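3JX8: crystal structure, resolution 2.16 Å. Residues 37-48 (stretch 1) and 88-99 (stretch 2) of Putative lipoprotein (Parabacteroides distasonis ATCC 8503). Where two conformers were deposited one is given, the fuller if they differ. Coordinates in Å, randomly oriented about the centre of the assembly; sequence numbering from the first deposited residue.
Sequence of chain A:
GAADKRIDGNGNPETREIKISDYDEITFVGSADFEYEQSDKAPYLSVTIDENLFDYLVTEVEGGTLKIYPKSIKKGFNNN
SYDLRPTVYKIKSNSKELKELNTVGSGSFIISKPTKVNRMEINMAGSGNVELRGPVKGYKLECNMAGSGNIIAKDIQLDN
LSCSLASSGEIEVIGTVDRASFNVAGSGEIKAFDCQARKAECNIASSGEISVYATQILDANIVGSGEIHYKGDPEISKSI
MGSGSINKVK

Stretch 1, residues 37-48: EQSDKAPYLSVT
Stretch 2 88-99: VYKIKSNSKELK

One strand, residues 89-95, is gripped on its two edges by a single excursion of the chain. Residues 44-48 run antiparallel to it (175°, axes 4.7 Å apart at closest), while Glu37 and Gln38 pair with Asn94 and Ser95 in parallel; residues 39-43 form the loop between. Together the stretches bury 991 Å².

The antiparallel ladder sets the register. Tyr44, Ser46 and Thr48 face Asn94, Lys92 and Lys90 as hydrogen-bonded pairs, with phi near -130° and psi near 135° through most of both strands. Thr48 N donates to Lys90 O at 2.8 Å and Lys90 N to Thr48 O at 3.0 Å; Ser46 N to Lys92 O and Lys92 N to Ser46 O are both 2.9 Å. Tyr44 N reaches Asn94 O at 3.3 Å, and Asn94 N returns to Tyr44 O at 3.1 Å. That carbonyl also accepts from Ser93 OG at 2.6 Å, a short bond made by a buried serine in the t rotamer (chi1 -167°).

Asn94 covers the most surface, 109 Å², because it is paired on both edges. Its phi/psi of -146/157 continues the strand, and with chi1 of 60° (p) its compact amide group lies beside Tyr44 (t, chi2 80°). On the parallel edge Glu37 N donates to Ser93 O at 3.3 Å, Ser95 N makes a weak bond to Glu37 O at 3.4 Å, and Ser39 N closes on Ser95 O at 2.8 Å.

Lys96, covering 100 Å², leaves the strand at phi/psi -69/-38. Its CA-to-CB bond points away overall, although CB itself touches the other stretch, and chi angles of -54°, -101°, 157° and 36° bring the chain back over the loop, with CE 3.2 Å from Asp40 O. A long aliphatic stem suits this exposed position, since it can reach the loop backbone. On the face it shares with Ser95, Gln38 (m, t, chi3 161°) extends so that OE1 accepts from Leu98 N at 2.9 Å, and water 1 donates to both Gln38 OE1 and Leu98 O at 2.7 Å each.

Thr48, third at 85 Å², is beta-branched, as extended backbone favours; its pairing with Lys90 puts Thr48 CB and Lys90 CB 4.3 Å apart, and with chi1 at -58° (m) Thr48 CG2 lies 4.3 Å from Val88 CG1. Thr48, Ser46 and Tyr44 share their sheet face with Lys90, Lys92 and Asn94, a surface of polar and aromatic residues, with the two lysines exposed and the others partly exposed. The face of Leu45, Val47, Ile91 and Ser93 is buried. There Leu45 (t, p) puts CD1 3.7 Å from Ile91 CG2 (Ile91 m, t), and Val47 (t) brings CG1 4.0 Å from Tyr89 CE1, at the ring edge.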

# COMPACT_ATOMS: atom_id res chain seq x y z
N GLU A 37 25.22 -7.66 12.63
CA GLU A 37 25.89 -8.65 11.79
C GLU A 37 25.47 -10.05 12.20
O GLU A 37 25.15 -10.30 13.36
CB GLU A 37 27.42 -8.57 11.89
CG GLU A 37 28.06 -7.20 11.57
CD GLU A 37 27.88 -6.71 10.11
OE1 GLU A 37 27.57 -7.52 9.20
OE2 GLU A 37 28.07 -5.49 9.87
N GLN A 38 25.46 -10.96 11.24
CA GLN A 38 25.35 -12.36 11.56
C GLN A 38 26.75 -12.80 11.96
O GLN A 38 27.72 -12.35 11.36
CB GLN A 38 24.84 -13.16 10.36
CG GLN A 38 23.38 -12.85 10.01
CD GLN A 38 22.82 -13.74 8.92
OE1 GLN A 38 21.59 -13.85 8.77
NE2 GLN A 38 23.70 -14.39 8.16
N SER A 39 26.84 -13.66 12.97
CA SER A 39 28.14 -14.12 13.49
C SER A 39 28.00 -15.41 14.28
O SER A 39 26.99 -15.63 14.94
CB SER A 39 28.78 -13.03 14.37
OG SER A 39 29.84 -13.49 15.19
N ASP A 40 29.01 -16.26 14.20
CA ASP A 40 29.08 -17.47 15.03
C ASP A 40 29.66 -17.22 16.41
O ASP A 40 29.64 -18.12 17.23
CB ASP A 40 29.87 -18.57 14.33
CG ASP A 40 29.14 -19.12 13.12
OD1 ASP A 40 27.88 -19.28 13.17
OD2 ASP A 40 29.82 -19.37 12.09
N LYS A 41 30.15 -16.01 16.67
CA LYS A 41 30.52 -15.64 18.02
C LYS A 41 29.28 -15.63 18.90
O LYS A 41 28.14 -15.69 18.42
CB LYS A 41 31.12 -14.24 18.07
CG LYS A 41 32.44 -14.10 17.34
CD LYS A 41 32.89 -12.63 17.31
CE LYS A 41 34.33 -12.50 16.75
NZ LYS A 41 34.58 -11.18 16.03
N ALA A 42 29.51 -15.54 20.19
CA ALA A 42 28.43 -15.43 21.16
C ALA A 42 27.49 -14.27 20.80
O ALA A 42 27.93 -13.24 20.30
CB ALA A 42 29.02 -15.20 22.56
N PRO A 43 26.20 -14.45 21.03
CA PRO A 43 25.29 -13.32 20.76
C PRO A 43 25.63 -12.13 21.66
O PRO A 43 26.03 -12.31 22.82
CB PRO A 43 23.91 -13.89 21.05
CG PRO A 43 24.15 -14.97 22.03
CD PRO A 43 25.52 -15.55 21.73
N TYR A 44 25.52 -10.93 21.11
CA TYR A 44 26.02 -9.74 21.77
C TYR A 44 25.08 -8.59 21.57
O TYR A 44 24.53 -8.44 20.49
CB TYR A 44 27.38 -9.38 21.18
CG TYR A 44 27.98 -8.10 21.74
CD1 TYR A 44 28.64 -8.09 22.96
CD2 TYR A 44 27.92 -6.92 21.02
CE1 TYR A 44 29.20 -6.94 23.46
CE2 TYR A 44 28.47 -5.77 21.51
CZ TYR A 44 29.11 -5.78 22.73
OH TYR A 44 29.67 -4.62 23.21
N LEU A 45 24.88 -7.79 22.61
CA LEU A 45 24.13 -6.56 22.49
C LEU A 45 24.76 -5.47 23.31
O LEU A 45 25.01 -5.62 24.50
CB LEU A 45 22.69 -6.73 22.97
CG LEU A 45 21.82 -5.47 22.98
CD1 LEU A 45 21.68 -4.80 21.57
CD2 LEU A 45 20.46 -5.79 23.61
N SER A 46 24.94 -4.33 22.66
CA SER A 46 25.37 -3.12 23.32
C SER A 46 24.49 -1.94 22.87
O SER A 46 24.22 -1.80 21.68
CB SER A 46 26.83 -2.86 22.95
OG SER A 46 27.21 -1.54 23.29
N VAL A 47 24.09 -1.10 23.81
CA VAL A 47 23.25 0.08 23.55
C VAL A 47 23.88 1.30 24.23
O VAL A 47 24.24 1.24 25.42
CB VAL A 47 21.82 -0.10 24.10
CG1 VAL A 47 20.99 1.19 23.88
CG2 VAL A 47 21.14 -1.32 23.51
N THR A 48 24.00 2.38 23.47
CA THR A 48 24.48 3.65 23.97
C THR A 48 23.36 4.68 23.79
O THR A 48 22.89 4.94 22.67
CB THR A 48 25.71 4.10 23.21
OG1 THR A 48 26.74 3.10 23.32
CG2 THR A 48 26.24 5.47 23.73
N VAL A 88 22.23 11.00 21.62
CA VAL A 88 23.08 9.98 20.99
C VAL A 88 22.31 8.69 21.15
O VAL A 88 21.75 8.46 22.21
CB VAL A 88 24.42 9.75 21.77
CG1 VAL A 88 25.30 8.72 21.04
CG2 VAL A 88 25.17 11.02 21.95
N TYR A 89 22.27 7.84 20.13
CA TYR A 89 21.56 6.57 20.24
C TYR A 89 22.14 5.60 19.23
O TYR A 89 21.93 5.77 18.02
CB TYR A 89 20.06 6.78 20.08
CG TYR A 89 19.17 5.59 20.39
CD1 TYR A 89 19.64 4.43 21.03
CD2 TYR A 89 17.81 5.64 20.08
CE1 TYR A 89 18.79 3.37 21.30
CE2 TYR A 89 16.96 4.58 20.37
CZ TYR A 89 17.45 3.45 20.97
OH TYR A 89 16.60 2.42 21.27
N LYS A 90 22.92 4.64 19.73
CA LYS A 90 23.64 3.68 18.91
C LYS A 90 23.41 2.30 19.48
O LYS A 90 23.40 2.12 20.73
CB LYS A 90 25.13 3.97 18.92
CG LYS A 90 25.49 5.29 18.29
CD LYS A 90 27.01 5.50 18.14
CE LYS A 90 27.68 5.92 19.42
NZ LYS A 90 29.16 6.04 19.26
N ILE A 91 23.24 1.33 18.59
CA ILE A 91 23.04 -0.05 18.99
C ILE A 91 24.00 -0.91 18.15
O ILE A 91 24.13 -0.71 16.94
CB ILE A 91 21.59 -0.51 18.71
CG1 ILE A 91 20.59 0.41 19.44
CG2 ILE A 91 21.43 -2.01 19.10
CD1 ILE A 91 19.11 0.25 19.03
N LYS A 92 24.69 -1.83 18.81
CA LYS A 92 25.49 -2.82 18.10
C LYS A 92 25.05 -4.20 18.58
O LYS A 92 24.95 -4.45 19.79
CB LYS A 92 26.98 -2.60 18.35
CG LYS A 92 27.51 -1.32 17.71
CD LYS A 92 29.01 -1.28 17.70
CE LYS A 92 29.51 -0.01 17.02
NZ LYS A 92 30.92 -0.18 16.54
N SER A 93 24.77 -5.09 17.64
CA SER A 93 24.36 -6.43 18.06
C SER A 93 24.71 -7.45 17.01
O SER A 93 24.90 -7.10 15.86
CB SER A 93 22.86 -6.47 18.39
OG SER A 93 22.49 -7.66 19.06
N ASN A 94 24.82 -8.70 17.44
CA ASN A 94 24.95 -9.81 16.53
C ASN A 94 24.26 -11.08 17.03
O ASN A 94 23.98 -11.24 18.22
CB ASN A 94 26.42 -10.06 16.21
CG ASN A 94 27.25 -10.37 17.44
OD1 ASN A 94 27.27 -11.51 17.92
ND2 ASN A 94 27.97 -9.38 17.92
N SER A 95 23.94 -11.95 16.08
CA SER A 95 23.34 -13.26 16.38
C SER A 95 23.77 -14.18 15.27
O SER A 95 24.44 -13.74 14.32
CB SER A 95 21.82 -13.20 16.45
OG SER A 95 21.25 -12.96 15.18
N LYS A 96 23.40 -15.46 15.38
CA LYS A 96 23.86 -16.43 14.39
C LYS A 96 23.19 -16.18 13.04
O LYS A 96 23.84 -16.26 12.01
CB LYS A 96 23.62 -17.86 14.89
CG LYS A 96 24.25 -18.14 16.29
CD LYS A 96 25.58 -18.89 16.25
CE LYS A 96 26.49 -18.69 17.52
NZ LYS A 96 25.75 -18.59 18.84
N GLU A 97 21.91 -15.80 13.05
CA GLU A 97 21.16 -15.61 11.81
C GLU A 97 20.04 -14.59 12.04
O GLU A 97 19.47 -14.55 13.13
CB GLU A 97 20.54 -16.94 11.42
CG GLU A 97 19.66 -16.91 10.17
CD GLU A 97 19.05 -18.29 9.87
OE1 GLU A 97 19.12 -19.17 10.77
OE2 GLU A 97 18.52 -18.48 8.75
N LEU A 98 19.71 -13.82 11.01
CA LEU A 98 18.57 -12.90 11.06
C LEU A 98 17.59 -13.27 9.97
O LEU A 98 17.82 -12.98 8.79
CB LEU A 98 19.03 -11.46 10.90
CG LEU A 98 17.94 -10.38 10.92
CD1 LEU A 98 17.18 -10.36 12.28
CD2 LEU A 98 18.59 -9.06 10.60
N LYS A 99 16.51 -13.93 10.36
CA LYS A 99 15.50 -14.35 9.44
C LYS A 99 14.50 -13.25 9.19
O LYS A 99 13.96 -13.16 8.11
CB LYS A 99 14.72 -15.55 9.97
CG LYS A 99 15.56 -16.73 10.32
CD LYS A 99 14.69 -17.92 10.72
CE LYS A 99 15.53 -19.14 11.05
NZ LYS A 99 14.65 -20.35 11.18
O HOH W 1 19.50 -14.40 7.15
O HOH W 2 26.89 -16.60 11.50